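Local atomic coordinates of pyruvate carboxylase protein (Rhizobium etli, PDB entry 2QF7), a protein that belongs to the multidomain biotin-dependent carboxylases and joins ATP-grasp, TIM-barrel and biotin-carrying domains in one chain. Residues A[505-510]-A[1023-1028]; A[610-615]-A[648-653]; A[884-889]-A[930-935]; A[916-921]-A[949-954]; A[978-981]-A[986-989]. One frame throughout, in Å; residues are numbered along the deposited sequence.

Contact 1 (A[505-510]-A[1023-1028])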
# COMPACT_ATOMS: atom_id res chain seq x y z
N ARG A 505 -8.61 7.15 -19.31
CA ARG A 505 -8.47 7.83 -20.59
C ARG A 505 -7.01 8.25 -20.67
O ARG A 505 -6.33 8.24 -19.63
CB ARG A 505 -9.46 9.00 -20.70
CG ARG A 505 -10.91 8.52 -20.65
CD ARG A 505 -11.93 9.51 -21.25
NE ARG A 505 -13.30 8.96 -21.24
CZ ARG A 505 -14.37 9.54 -20.66
NH1 ARG A 505 -14.29 10.72 -20.04
N PRO A 506 -6.50 8.57 -21.88
CA PRO A 506 -5.10 8.99 -21.97
C PRO A 506 -4.79 10.19 -21.05
O PRO A 506 -5.70 10.94 -20.67
CB PRO A 506 -4.94 9.37 -23.44
CG PRO A 506 -6.03 8.59 -24.17
CD PRO A 506 -7.17 8.59 -23.19
N LYS A 507 -3.52 10.32 -20.67
CA LYS A 507 -3.10 11.39 -19.77
C LYS A 507 -2.22 12.38 -20.51
O LYS A 507 -1.60 12.00 -21.50
CB LYS A 507 -2.41 10.80 -18.53
CG LYS A 507 -3.45 10.48 -17.46
CD LYS A 507 -2.95 9.59 -16.33
CE LYS A 507 -4.14 9.04 -15.47
NZ LYS A 507 -5.25 8.38 -16.30
N PRO A 508 -2.22 13.65 -20.09
CA PRO A 508 -1.27 14.56 -20.72
C PRO A 508 0.17 14.09 -20.49
O PRO A 508 0.48 13.54 -19.41
CB PRO A 508 -1.52 15.89 -20.01
CG PRO A 508 -2.88 15.77 -19.52
CD PRO A 508 -3.05 14.35 -19.10
N LEU A 509 1.00 14.30 -21.51
CA LEU A 509 2.46 14.10 -21.41
C LEU A 509 2.93 14.80 -20.15
O LEU A 509 2.73 16.02 -20.02
CB LEU A 509 3.15 14.67 -22.66
CG LEU A 509 3.03 13.88 -23.97
N GLU A 510 3.58 14.05 -19.25
CA GLU A 510 3.74 14.44 -17.84
C GLU A 510 4.68 15.62 -17.55
O GLU A 510 4.81 16.05 -16.38
N TYR A 1023 -7.60 20.02 -11.31
CA TYR A 1023 -9.02 19.65 -11.38
C TYR A 1023 -9.20 18.15 -11.75
O TYR A 1023 -9.96 17.41 -11.10
CB TYR A 1023 -9.84 20.59 -12.30
CG TYR A 1023 -11.26 20.13 -12.35
CD1 TYR A 1023 -12.12 20.32 -11.25
CD2 TYR A 1023 -11.71 19.39 -13.42
CE1 TYR A 1023 -13.42 19.83 -11.27
CE2 TYR A 1023 -13.00 18.88 -13.45
CZ TYR A 1023 -13.85 19.08 -12.37
OH TYR A 1023 -15.13 18.54 -12.40
N PHE A 1024 -8.55 17.73 -12.82
CA PHE A 1024 -8.74 16.33 -13.31
C PHE A 1024 -7.88 15.26 -12.60
O PHE A 1024 -8.31 14.10 -12.49
CB PHE A 1024 -8.47 16.23 -14.81
CG PHE A 1024 -9.52 16.88 -15.65
CD1 PHE A 1024 -10.85 16.46 -15.59
CD2 PHE A 1024 -9.19 17.90 -16.51
CE1 PHE A 1024 -11.84 17.07 -16.38
CE2 PHE A 1024 -10.16 18.50 -17.32
CZ PHE A 1024 -11.50 18.09 -17.24
N TYR A 1025 -6.69 15.65 -12.14
CA TYR A 1025 -5.69 14.69 -11.55
C TYR A 1025 -5.20 14.98 -10.13
O TYR A 1025 -4.45 14.18 -9.55
CB TYR A 1025 -4.49 14.56 -12.48
CG TYR A 1025 -4.92 14.24 -13.89
CD1 TYR A 1025 -5.33 12.95 -14.24
CD2 TYR A 1025 -4.95 15.23 -14.85
CE1 TYR A 1025 -5.78 12.67 -15.56
CE2 TYR A 1025 -5.36 14.98 -16.11
CZ TYR A 1025 -5.76 13.71 -16.47
OH TYR A 1025 -6.17 13.51 -17.76
N GLY A 1026 -5.59 16.12 -9.56
CA GLY A 1026 -5.17 16.46 -8.19
C GLY A 1026 -3.72 16.85 -8.16
O GLY A 1026 -3.14 17.24 -9.20
N LEU A 1027 -3.09 16.72 -6.99
CA LEU A 1027 -1.66 17.07 -6.81
C LEU A 1027 -0.79 15.84 -6.60
O LEU A 1027 -1.08 15.01 -5.73
CB LEU A 1027 -1.47 17.99 -5.60
CG LEU A 1027 -2.00 19.43 -5.76
CD1 LEU A 1027 -1.93 20.20 -4.41
CD2 LEU A 1027 -1.19 20.14 -6.84
N ALA A 1028 0.30 15.75 -7.36
CA ALA A 1028 1.34 14.75 -7.07
C ALA A 1028 2.07 15.08 -5.74
O ALA A 1028 1.96 16.20 -5.16
CB ALA A 1028 2.34 14.62 -8.23
O HOH W 1 -6.74 10.93 -18.23

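Contact 2 (A[610-615]-A[648-653])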
# COMPACT_ATOMS: atom_id res chain seq x y z
N ASP A 610 -20.13 26.49 -12.87
CA ASP A 610 -21.34 27.27 -13.15
C ASP A 610 -21.25 27.96 -14.51
O ASP A 610 -20.36 28.81 -14.71
CB ASP A 610 -21.50 28.27 -11.98
CG ASP A 610 -22.73 29.16 -12.10
OD1 ASP A 610 -23.39 29.17 -13.13
OD2 ASP A 610 -23.04 29.81 -11.09
N PRO A 611 -22.14 27.63 -15.49
CA PRO A 611 -21.96 28.34 -16.76
C PRO A 611 -22.17 29.87 -16.65
O PRO A 611 -21.68 30.64 -17.48
CB PRO A 611 -23.04 27.72 -17.68
CG PRO A 611 -24.12 27.25 -16.71
CD PRO A 611 -23.29 26.71 -15.52
N TRP A 612 -22.92 30.30 -15.64
CA TRP A 612 -23.20 31.73 -15.50
C TRP A 612 -21.95 32.47 -15.07
O TRP A 612 -21.69 33.62 -15.49
CB TRP A 612 -24.35 31.99 -14.49
CG TRP A 612 -25.64 31.42 -14.93
CD1 TRP A 612 -26.18 30.22 -14.53
CD2 TRP A 612 -26.55 31.97 -15.91
NE1 TRP A 612 -27.37 30.01 -15.19
CE2 TRP A 612 -27.62 31.07 -16.04
CE3 TRP A 612 -26.56 33.16 -16.67
CZ2 TRP A 612 -28.72 31.32 -16.88
CZ3 TRP A 612 -27.66 33.40 -17.52
CH2 TRP A 612 -28.72 32.48 -17.60
N GLU A 613 -21.21 31.85 -14.16
CA GLU A 613 -19.94 32.44 -13.69
C GLU A 613 -18.95 32.51 -14.84
O GLU A 613 -18.26 33.52 -15.01
CB GLU A 613 -19.35 31.62 -12.55
CG GLU A 613 -18.03 32.24 -11.97
CD GLU A 613 -18.18 33.65 -11.34
OE1 GLU A 613 -19.29 34.26 -11.35
OE2 GLU A 613 -17.16 34.15 -10.79
N ARG A 614 -18.86 31.43 -15.64
CA ARG A 614 -17.99 31.48 -16.80
C ARG A 614 -18.35 32.67 -17.68
O ARG A 614 -17.48 33.42 -18.14
CB ARG A 614 -18.11 30.20 -17.63
CG ARG A 614 -17.18 30.21 -18.84
CD ARG A 614 -17.36 28.96 -19.73
NE ARG A 614 -17.09 27.71 -19.02
CZ ARG A 614 -17.21 26.49 -19.59
NH1 ARG A 614 -17.56 26.40 -20.90
NH2 ARG A 614 -16.95 25.38 -18.88
N LEU A 615 -19.65 32.86 -17.93
CA LEU A 615 -20.05 33.95 -18.82
C LEU A 615 -19.69 35.31 -18.13
O LEU A 615 -19.19 36.23 -18.77
CB LEU A 615 -21.56 33.84 -19.12
CG LEU A 615 -22.20 35.05 -19.86
CD1 LEU A 615 -21.56 35.27 -21.23
CD2 LEU A 615 -23.69 34.82 -20.03
N LYS A 648 -38.83 31.93 -22.35
CA LYS A 648 -38.68 33.39 -22.21
C LYS A 648 -37.86 33.79 -20.98
O LYS A 648 -37.06 34.73 -21.03
CB LYS A 648 -40.08 34.06 -22.19
CG LYS A 648 -40.87 33.95 -23.51
CD LYS A 648 -42.39 34.33 -23.28
N TYR A 649 -38.10 33.13 -19.85
CA TYR A 649 -37.36 33.39 -18.60
C TYR A 649 -35.87 33.14 -18.80
O TYR A 649 -35.04 33.94 -18.39
CB TYR A 649 -37.89 32.51 -17.46
CG TYR A 649 -37.31 32.86 -16.09
CD1 TYR A 649 -37.89 33.84 -15.30
CD2 TYR A 649 -36.16 32.20 -15.60
CE1 TYR A 649 -37.35 34.15 -14.02
CE2 TYR A 649 -35.62 32.50 -14.37
CZ TYR A 649 -36.22 33.47 -13.58
OH TYR A 649 -35.68 33.78 -12.35
N PHE A 650 -35.54 32.03 -19.46
CA PHE A 650 -34.14 31.76 -19.74
C PHE A 650 -33.49 32.82 -20.63
O PHE A 650 -32.38 33.26 -20.35
CB PHE A 650 -33.93 30.35 -20.36
CG PHE A 650 -32.49 30.07 -20.67
CD1 PHE A 650 -31.64 29.57 -19.67
CD2 PHE A 650 -31.96 30.39 -21.90
CE1 PHE A 650 -30.28 29.39 -19.91
CE2 PHE A 650 -30.60 30.20 -22.18
CZ PHE A 650 -29.75 29.72 -21.18
N VAL A 651 -34.14 33.22 -21.71
CA VAL A 651 -33.58 34.25 -22.57
C VAL A 651 -33.36 35.51 -21.78
O VAL A 651 -32.36 36.19 -21.94
CB VAL A 651 -34.51 34.55 -23.82
CG1 VAL A 651 -34.04 35.77 -24.58
CG2 VAL A 651 -34.57 33.37 -24.75
N ARG A 652 -34.33 35.87 -20.94
CA ARG A 652 -34.17 37.03 -20.08
C ARG A 652 -32.91 36.95 -19.20
O ARG A 652 -32.18 37.93 -19.09
CB ARG A 652 -35.40 37.23 -19.20
CG ARG A 652 -35.23 38.32 -18.18
N GLN A 653 -32.69 35.81 -18.55
CA GLN A 653 -31.50 35.64 -17.73
C GLN A 653 -30.22 35.65 -18.57
O GLN A 653 -29.24 36.25 -18.14
CB GLN A 653 -31.58 34.39 -16.82
CG GLN A 653 -32.85 34.33 -15.91
CD GLN A 653 -33.15 35.64 -15.21
OE1 GLN A 653 -32.27 36.26 -14.63
NE2 GLN A 653 -34.41 36.07 -15.26

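Contact 3 (A[884-889]-A[930-935])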
# COMPACT_ATOMS: atom_id res chain seq x y z
N GLN A 884 -33.24 10.06 -46.08
CA GLN A 884 -34.19 10.07 -47.19
C GLN A 884 -35.52 9.44 -46.79
O GLN A 884 -36.60 9.91 -47.19
CB GLN A 884 -33.63 9.33 -48.43
CG GLN A 884 -32.44 10.04 -49.17
CD GLN A 884 -32.78 11.43 -49.72
OE1 GLN A 884 -33.93 11.74 -50.07
NE2 GLN A 884 -31.77 12.29 -49.77
N MET A 885 -35.46 8.38 -45.99
CA MET A 885 -36.67 7.73 -45.46
C MET A 885 -37.58 8.69 -44.66
O MET A 885 -38.81 8.62 -44.76
CB MET A 885 -36.30 6.52 -44.60
CG MET A 885 -37.50 5.83 -43.97
SD MET A 885 -36.99 4.45 -42.96
CE MET A 885 -36.36 5.32 -41.55
N PHE A 886 -36.97 9.56 -43.86
CA PHE A 886 -37.66 10.61 -43.10
C PHE A 886 -38.15 11.76 -43.98
O PHE A 886 -38.85 12.66 -43.50
CB PHE A 886 -36.75 11.15 -41.98
CG PHE A 886 -36.53 10.17 -40.85
CD1 PHE A 886 -37.62 9.64 -40.16
CD2 PHE A 886 -35.24 9.82 -40.44
CE1 PHE A 886 -37.45 8.73 -39.11
CE2 PHE A 886 -35.04 8.94 -39.37
CZ PHE A 886 -36.18 8.38 -38.71
N GLY A 887 -37.81 11.72 -45.27
CA GLY A 887 -38.31 12.71 -46.23
C GLY A 887 -37.24 13.70 -46.68
O GLY A 887 -37.55 14.63 -47.45
N ASP A 888 -35.98 13.47 -46.24
CA ASP A 888 -34.83 14.34 -46.51
C ASP A 888 -34.95 15.60 -45.66
O ASP A 888 -35.62 16.57 -46.02
CB ASP A 888 -34.64 14.65 -48.02
CG ASP A 888 -33.29 15.30 -48.32
OD1 ASP A 888 -32.48 15.51 -47.36
OD2 ASP A 888 -33.04 15.61 -49.52
N ILE A 889 -34.38 15.54 -44.46
CA ILE A 889 -34.65 16.55 -43.47
C ILE A 889 -33.36 17.27 -43.05
O ILE A 889 -32.24 16.80 -43.29
CB ILE A 889 -35.31 15.96 -42.21
CG1 ILE A 889 -34.43 14.86 -41.58
CG2 ILE A 889 -36.74 15.44 -42.53
CD1 ILE A 889 -34.79 14.50 -40.14
N VAL A 930 -39.87 7.67 -32.62
CA VAL A 930 -41.30 7.73 -32.32
C VAL A 930 -41.67 9.17 -31.98
O VAL A 930 -42.63 9.68 -32.51
CB VAL A 930 -41.73 6.76 -31.18
CG1 VAL A 930 -43.26 6.89 -30.89
CG2 VAL A 930 -41.38 5.31 -31.56
N SER A 931 -40.89 9.80 -31.11
CA SER A 931 -41.17 11.15 -30.63
C SER A 931 -41.09 12.19 -31.76
O SER A 931 -41.91 13.10 -31.82
CB SER A 931 -40.20 11.48 -29.50
OG SER A 931 -40.19 12.86 -29.23
N MET A 932 -40.08 12.06 -32.64
CA MET A 932 -39.98 12.93 -33.80
C MET A 932 -41.19 12.79 -34.74
O MET A 932 -41.76 13.80 -35.18
CB MET A 932 -38.69 12.65 -34.59
CG MET A 932 -38.52 13.64 -35.73
SD MET A 932 -36.92 13.57 -36.52
CE MET A 932 -37.21 12.12 -37.52
N LEU A 933 -41.56 11.56 -35.07
CA LEU A 933 -42.68 11.35 -35.99
C LEU A 933 -44.00 11.77 -35.33
O LEU A 933 -44.94 12.19 -36.01
CB LEU A 933 -42.73 9.89 -36.46
CG LEU A 933 -41.52 9.47 -37.33
CD1 LEU A 933 -41.46 7.95 -37.35
CD2 LEU A 933 -41.68 9.99 -38.77
N LYS A 934 -44.06 11.67 -34.00
CA LYS A 934 -45.22 12.15 -33.24
C LYS A 934 -45.42 13.67 -33.40
O LYS A 934 -46.56 14.15 -33.43
CB LYS A 934 -45.07 11.85 -31.75
CG LYS A 934 -46.33 12.23 -30.92
CD LYS A 934 -46.06 11.99 -29.44
CE LYS A 934 -47.31 12.23 -28.56
NZ LYS A 934 -46.90 12.06 -27.13
N GLY A 935 -44.32 14.42 -33.42
CA GLY A 935 -44.33 15.86 -33.63
C GLY A 935 -43.52 16.68 -32.64
O GLY A 935 -43.49 17.90 -32.74

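Contact 4 (A[916-921]-A[949-954])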
# COMPACT_ATOMS: atom_id res chain seq x y z
N VAL A 916 -37.77 -1.36 -42.90
CA VAL A 916 -38.25 -0.39 -41.90
C VAL A 916 -39.70 0.05 -42.17
O VAL A 916 -40.52 0.08 -41.26
CB VAL A 916 -37.31 0.83 -41.75
CG1 VAL A 916 -37.83 1.84 -40.72
CG2 VAL A 916 -35.88 0.39 -41.32
N VAL A 917 -40.05 0.34 -43.43
CA VAL A 917 -41.39 0.89 -43.70
C VAL A 917 -42.48 -0.15 -44.00
O VAL A 917 -43.69 0.15 -43.90
CB VAL A 917 -41.35 2.02 -44.78
CG1 VAL A 917 -40.34 3.08 -44.38
CG2 VAL A 917 -41.00 1.46 -46.15
N SER A 918 -42.07 -1.39 -44.31
CA SER A 918 -42.99 -2.42 -44.76
C SER A 918 -44.06 -2.77 -43.73
O SER A 918 -43.76 -2.84 -42.53
CB SER A 918 -42.22 -3.69 -45.11
OG SER A 918 -42.30 -4.63 -44.05
N PRO A 919 -45.32 -3.01 -44.20
CA PRO A 919 -46.38 -3.47 -43.31
C PRO A 919 -46.17 -4.86 -42.71
O PRO A 919 -46.89 -5.22 -41.78
CB PRO A 919 -47.63 -3.48 -44.21
CG PRO A 919 -47.11 -3.58 -45.60
CD PRO A 919 -45.80 -2.81 -45.58
N ASP A 920 -45.23 -5.65 -43.23
CA ASP A 920 -45.07 -7.02 -42.72
C ASP A 920 -43.74 -7.34 -42.03
O ASP A 920 -43.40 -8.51 -41.85
CB ASP A 920 -45.44 -8.12 -43.75
CG ASP A 920 -45.90 -7.57 -45.10
OD1 ASP A 920 -45.06 -7.00 -45.85
OD2 ASP A 920 -47.09 -7.74 -45.43
N ARG A 921 -43.00 -6.32 -41.64
CA ARG A 921 -41.84 -6.53 -40.79
C ARG A 921 -42.00 -5.70 -39.52
O ARG A 921 -42.07 -4.47 -39.59
CB ARG A 921 -40.55 -6.21 -41.54
CG ARG A 921 -39.27 -6.38 -40.73
CD ARG A 921 -38.77 -7.84 -40.65
NE ARG A 921 -37.46 -7.89 -40.01
CZ ARG A 921 -36.30 -7.94 -40.66
NH1 ARG A 921 -36.28 -7.97 -41.98
NH2 ARG A 921 -35.15 -7.96 -39.97
N GLN A 949 -44.72 7.01 -40.33
CA GLN A 949 -45.23 7.57 -39.09
C GLN A 949 -46.31 6.65 -38.48
O GLN A 949 -46.28 6.35 -37.28
CB GLN A 949 -45.71 9.02 -39.30
CG GLN A 949 -46.70 9.62 -38.31
CD GLN A 949 -47.23 10.94 -38.86
OE1 GLN A 949 -48.06 10.97 -39.76
NE2 GLN A 949 -46.72 12.04 -38.33
N LYS A 950 -47.22 6.16 -39.31
CA LYS A 950 -48.26 5.23 -38.85
C LYS A 950 -47.66 3.98 -38.23
O LYS A 950 -48.08 3.54 -37.14
CB LYS A 950 -49.20 4.83 -40.00
CG LYS A 950 -50.55 4.28 -39.53
CD LYS A 950 -51.44 3.82 -40.73
CE LYS A 950 -52.91 3.77 -40.30
NZ LYS A 950 -53.89 3.18 -41.30
N LYS A 951 -46.69 3.37 -38.92
CA LYS A 951 -46.06 2.16 -38.40
C LYS A 951 -45.42 2.39 -37.04
O LYS A 951 -45.67 1.64 -36.10
CB LYS A 951 -45.02 1.61 -39.38
CG LYS A 951 -44.43 0.28 -38.92
CD LYS A 951 -43.64 -0.35 -40.01
CE LYS A 951 -42.80 -1.49 -39.48
NZ LYS A 951 -41.96 -2.05 -40.57
N ALA A 952 -44.62 3.45 -36.96
CA ALA A 952 -43.84 3.79 -35.76
C ALA A 952 -44.69 4.18 -34.55
O ALA A 952 -44.33 3.86 -33.42
CB ALA A 952 -42.86 4.89 -36.07
N LEU A 953 -45.81 4.87 -34.79
CA LEU A 953 -46.60 5.39 -33.67
C LEU A 953 -47.50 4.34 -32.99
O LEU A 953 -48.04 4.58 -31.91
CB LEU A 953 -47.41 6.60 -34.11
CG LEU A 953 -46.55 7.86 -34.26
CD1 LEU A 953 -47.37 9.01 -34.82
CD2 LEU A 953 -45.94 8.27 -32.94
N LYS A 954 -47.68 3.20 -33.66
CA LYS A 954 -48.45 2.07 -33.10
C LYS A 954 -49.75 2.53 -32.44
O LYS A 954 -50.09 2.12 -31.32
CB LYS A 954 -47.59 1.25 -32.11
CG LYS A 954 -46.25 0.71 -32.66
CD LYS A 954 -45.56 -0.25 -31.67

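Contact 5 (A[978-981]-A[986-989])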
# COMPACT_ATOMS: atom_id res chain seq x y z
N VAL A 978 -39.82 24.69 -4.91
CA VAL A 978 -39.34 23.31 -4.94
C VAL A 978 -37.80 23.21 -4.84
O VAL A 978 -37.27 22.48 -3.99
CB VAL A 978 -39.81 22.56 -6.21
CG1 VAL A 978 -39.11 21.23 -6.31
CG2 VAL A 978 -41.34 22.37 -6.20
N ILE A 979 -37.08 23.94 -5.71
CA ILE A 979 -35.62 23.90 -5.65
C ILE A 979 -35.08 24.56 -4.37
O ILE A 979 -34.13 24.07 -3.76
CB ILE A 979 -34.92 24.45 -6.93
CG1 ILE A 979 -33.41 24.15 -6.92
CG2 ILE A 979 -35.20 25.96 -7.15
CD1 ILE A 979 -33.02 22.67 -6.76
N GLU A 980 -35.70 25.67 -3.96
CA GLU A 980 -35.28 26.34 -2.74
C GLU A 980 -35.45 25.47 -1.48
O GLU A 980 -34.55 25.41 -0.65
CB GLU A 980 -35.93 27.73 -2.64
CG GLU A 980 -35.29 28.69 -3.64
CD GLU A 980 -35.85 30.12 -3.62
OE1 GLU A 980 -36.89 30.36 -2.97
OE2 GLU A 980 -35.21 31.01 -4.24
N LYS A 981 -36.58 24.76 -1.37
CA LYS A 981 -36.76 23.79 -0.29
C LYS A 981 -35.70 22.68 -0.32
O LYS A 981 -35.12 22.35 0.72
CB LYS A 981 -38.17 23.19 -0.31
N GLU A 986 -32.34 30.15 -0.51
CA GLU A 986 -32.78 30.84 -1.70
C GLU A 986 -31.80 30.58 -2.80
O GLU A 986 -30.62 30.38 -2.55
CB GLU A 986 -32.86 32.33 -1.43
CG GLU A 986 -34.13 32.70 -0.71
CD GLU A 986 -34.23 34.18 -0.48
OE1 GLU A 986 -33.24 34.89 -0.74
OE2 GLU A 986 -35.31 34.62 -0.01
N VAL A 987 -32.27 30.56 -4.03
CA VAL A 987 -31.36 30.46 -5.16
C VAL A 987 -31.47 31.76 -5.95
O VAL A 987 -32.46 32.48 -5.83
CB VAL A 987 -31.69 29.21 -6.04
CG1 VAL A 987 -31.61 27.94 -5.19
CG2 VAL A 987 -33.05 29.36 -6.73
N SER A 988 -30.47 32.07 -6.77
CA SER A 988 -30.51 33.28 -7.58
C SER A 988 -31.40 33.05 -8.80
O SER A 988 -31.70 31.91 -9.14
CB SER A 988 -29.10 33.66 -8.03
OG SER A 988 -28.60 32.70 -8.93
N ASP A 989 -31.80 34.12 -9.48
CA ASP A 989 -32.55 33.95 -10.73
C ASP A 989 -31.77 33.12 -11.74
O ASP A 989 -32.36 32.43 -12.54
CB ASP A 989 -32.88 35.29 -11.36
CG ASP A 989 -33.80 36.14 -10.49
OD1 ASP A 989 -34.40 35.63 -9.52
OD2 ASP A 989 -33.94 37.33 -10.82

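Contact 1 (A[505-510]-A[1023-1028])
Y1025 lays its side chain against K507 and P508. Here the C-terminal end of helix 1020-1025, in the conserved carboxylase domain range, packs on a long interhelical loop. Segment 505-510 is an extended part of that loop, between helices 483-497 and 529-536. Y1025 is the last residue of its helix, and G1026, with positive phi, leads the chain out of it.

The apolar touches fall at two edges of the tyrosine ring. K507 and P508 meet CE1 and CE2 obliquely, both on the same side of the ring plane. K507 CG lies 3.7 Å from Y1025 CE1, and K507 CE is 4.0 Å from the same atom. P508 CD is 3.8 Å from Y1025 CE2 and 3.5 Å from Y1025 OH. F1024 CB lies over the opposite face of the ring, and A502 also touches this side chain.

The polar part is indirect. No hydrogen bond joins the two segments, and P506 O stays 3.9 Å from Y1025 OH. A water bridges them instead. It is hydrogen-bonded to P506 O at 2.7 Å and to Y1025 OH at 2.7 Å, and its oxygen lies at the ring edge, in the plane of the tyrosine.

Contact 2 (A[610-615]-A[648-653])
W612 and Q653 mark the nearest approach of the two backbones, with their CA atoms 9.4 Å apart. W612 is in the first turn of helix 611-621. Segment 648-653 lies within helix 644-657. D610 is the N-cap of the first helix. Its OD1 accepts from W612 N at 2.8 Å, met from above the carboxylate plane, so the cap holds the very residue that makes the contact.

The indole spans the gap between the helices with its six-membered ring. W612 CZ3 reaches the backbone of the second helix, 3.3 Å from Q653 O. W612 CH2 rests 3.5 Å from Q653 CB. The Q653 chain then bends at chi2 (-45°), and its NE2 lies over one face of the Y649 ring, toward the rim. F650 meets the neighbouring CZ2 corner of the indole, with W612 CZ2 3.9 Å from F650 CE1. The two six-membered rings are inclined at 54°, with centroids 5.9 Å apart.

All three touching residues are buried. The polar edge of the indole is held by S994, which accepts from W612 NE1. F990 stacks on W612, and W595 meets it edge-to-face. F650 also packs on M629 and L631 of strand 626-632. Helices 611-621 and 644-657 precede and follow that strand, so this is the packing of consecutive outer helices in a TIM barrel.

Contact 3 (A[884-889]-A[930-935])
M932 sets its terminal methyl over one face of the F886 ring. M932 CE is 3.7 Å from the F886 ring centroid and only 14° off the ring normal, a CH-pi contact. M932 SD follows behind it, 5.4 Å from the same centroid. The pair is a Met-aromatic contact led by the methyl rather than the sulfur. The methionine starts out extended and turns at chi3 (78°), which brings CE onto the ring.

Two more apolar groups complete the first shell across the contact. L933 CD2 meets the ring at its edge, 4.3 Å from F886 CD1. I889 CD1 touches the methyl, 4.3 Å from M932 CE. On the opposite face of F886 lies M885 CE, so a methionine methyl flanks each side of the phenylalanine.

The backbone helps to place these groups. Helix 872-885 ends in a Schellman motif, with G887 at positive phi and G887 N bonded to Q884 O at 2.9 Å. The chain turns there, and both F886 and I889 direct their CB atoms to the second helix. N883 accepts from I889 N and donates to D888 OD1.

All four touching residues are buried among helices. F886 packs on V899 and M902 of helix 895-909 and on L948 of helix 946-953. M932 reaches V898 and W944, and L933 reaches A952 of helix 946-953.

Contact 4 (A[916-921]-A[949-954])
The C-terminal end of helix 913-917 and the type I beta turn S918-R921 that follows it are joined to helix 946-953 by K951. V916, at the helix end, and S918 and R921, in the turn, offer the lysine their backbone carbonyls.

The three oxygens converge on the ammonium group. K951 NZ donates to V916 O at 2.7 Å, to S918 O at 2.8 Å and to R921 O at 2.6 Å. The approaches differ. V916 O is met from above its carbonyl plane, 58° out of it. S918 O is met in the plane. R921 O is met nearly head-on, with a C=O...N angle of 160°. Three bonds match the three protons of a charged lysine. The carbonyls would probably favour that state, as would the C-terminal end of the helix.

The lysine reaches this site fully stretched. Its CG is anti to the backbone N (chi1 -175°) and the chain is extended beyond it. K951 CE also passes 3.1 Å from R921 O. V923 touches the lysine as well. The turn has some support of its own, as D920 N makes a weak bond to S918 OG at 3.2 Å.

The V917 and K951 CA atoms are 7.2 Å apart. The pattern is that of a lysine ammonium capping the carbonyls at a helix C-terminus and its following turn, here within the all-helical part of the conserved carboxylase domain.

Contact 5 (A[978-981]-A[986-989])
E980 lies along the main chain of E986 and V987, reaching over from the last turns of helix 972-983. Its carboxylate takes one hydrogen bond across the contact, from V987 N to E980 OE2 at 3.0 Å. The bond is nearly straight, with an N-H...O angle of 169°, though the donor stands 35° out of the carboxylate plane. E980 CG, beside its own backbone N (chi1 -72°), lies 3.6 Å from V987 N. The extended chain beyond CG carries the carboxylate along the loop. E986 CA lies 3.5 Å from E980 OE2.

V987 turns its CB toward the helix. V987 CG2 touches both neighbours on it, 3.7 Å from E980 OE2 and 4.0 Å from I979 CG2. I979 and V987 cross at about a right angle, and both are buried. I979 also packs on Y995, F1002 and T1003.

The segments lie on the short connection between consecutive helices 972-983 and 989-997. S988 is the N-cap of the second helix, its side chain capping a backbone N, while S988 N donates to E991 OE1. This is consistent with a capping box.

R976, one helical turn before E980 and outside both segments, ties the connection together. It forms salt bridges with E980 OE2 and D989 OD1 and a hydrogen bond with V987 O. Its charge probably offsets the negative charge of E980 and D989. E986 is exposed; its OE2 is 5.4 Å from E980 OE1, like charges not in contact.

In the fold
Contact 1 joins parts of the chain more than 500 residues apart, and the other four contacts lie within the loop it closes. Contacts 2 and 5 are neighbours, with centres about 15 Å apart. Y649 OH of contact 2 packs 3.3 Å from D989 CB of contact 5, so the 986-989 turn rests on a helix of the TIM barrel. Contacts 3 and 4 also touch, with centres about 13 Å apart. Their segments alternate along the chain, and Q949 NE2 probably donates to L933 O at 2.9 Å. Contacts 3 and 4 lie about 32 Å and 42 Å, respectively, from contact 2, centre to centre. The carboxylated lysine K729 follows barrel strand 725-727 and belongs to none of the five.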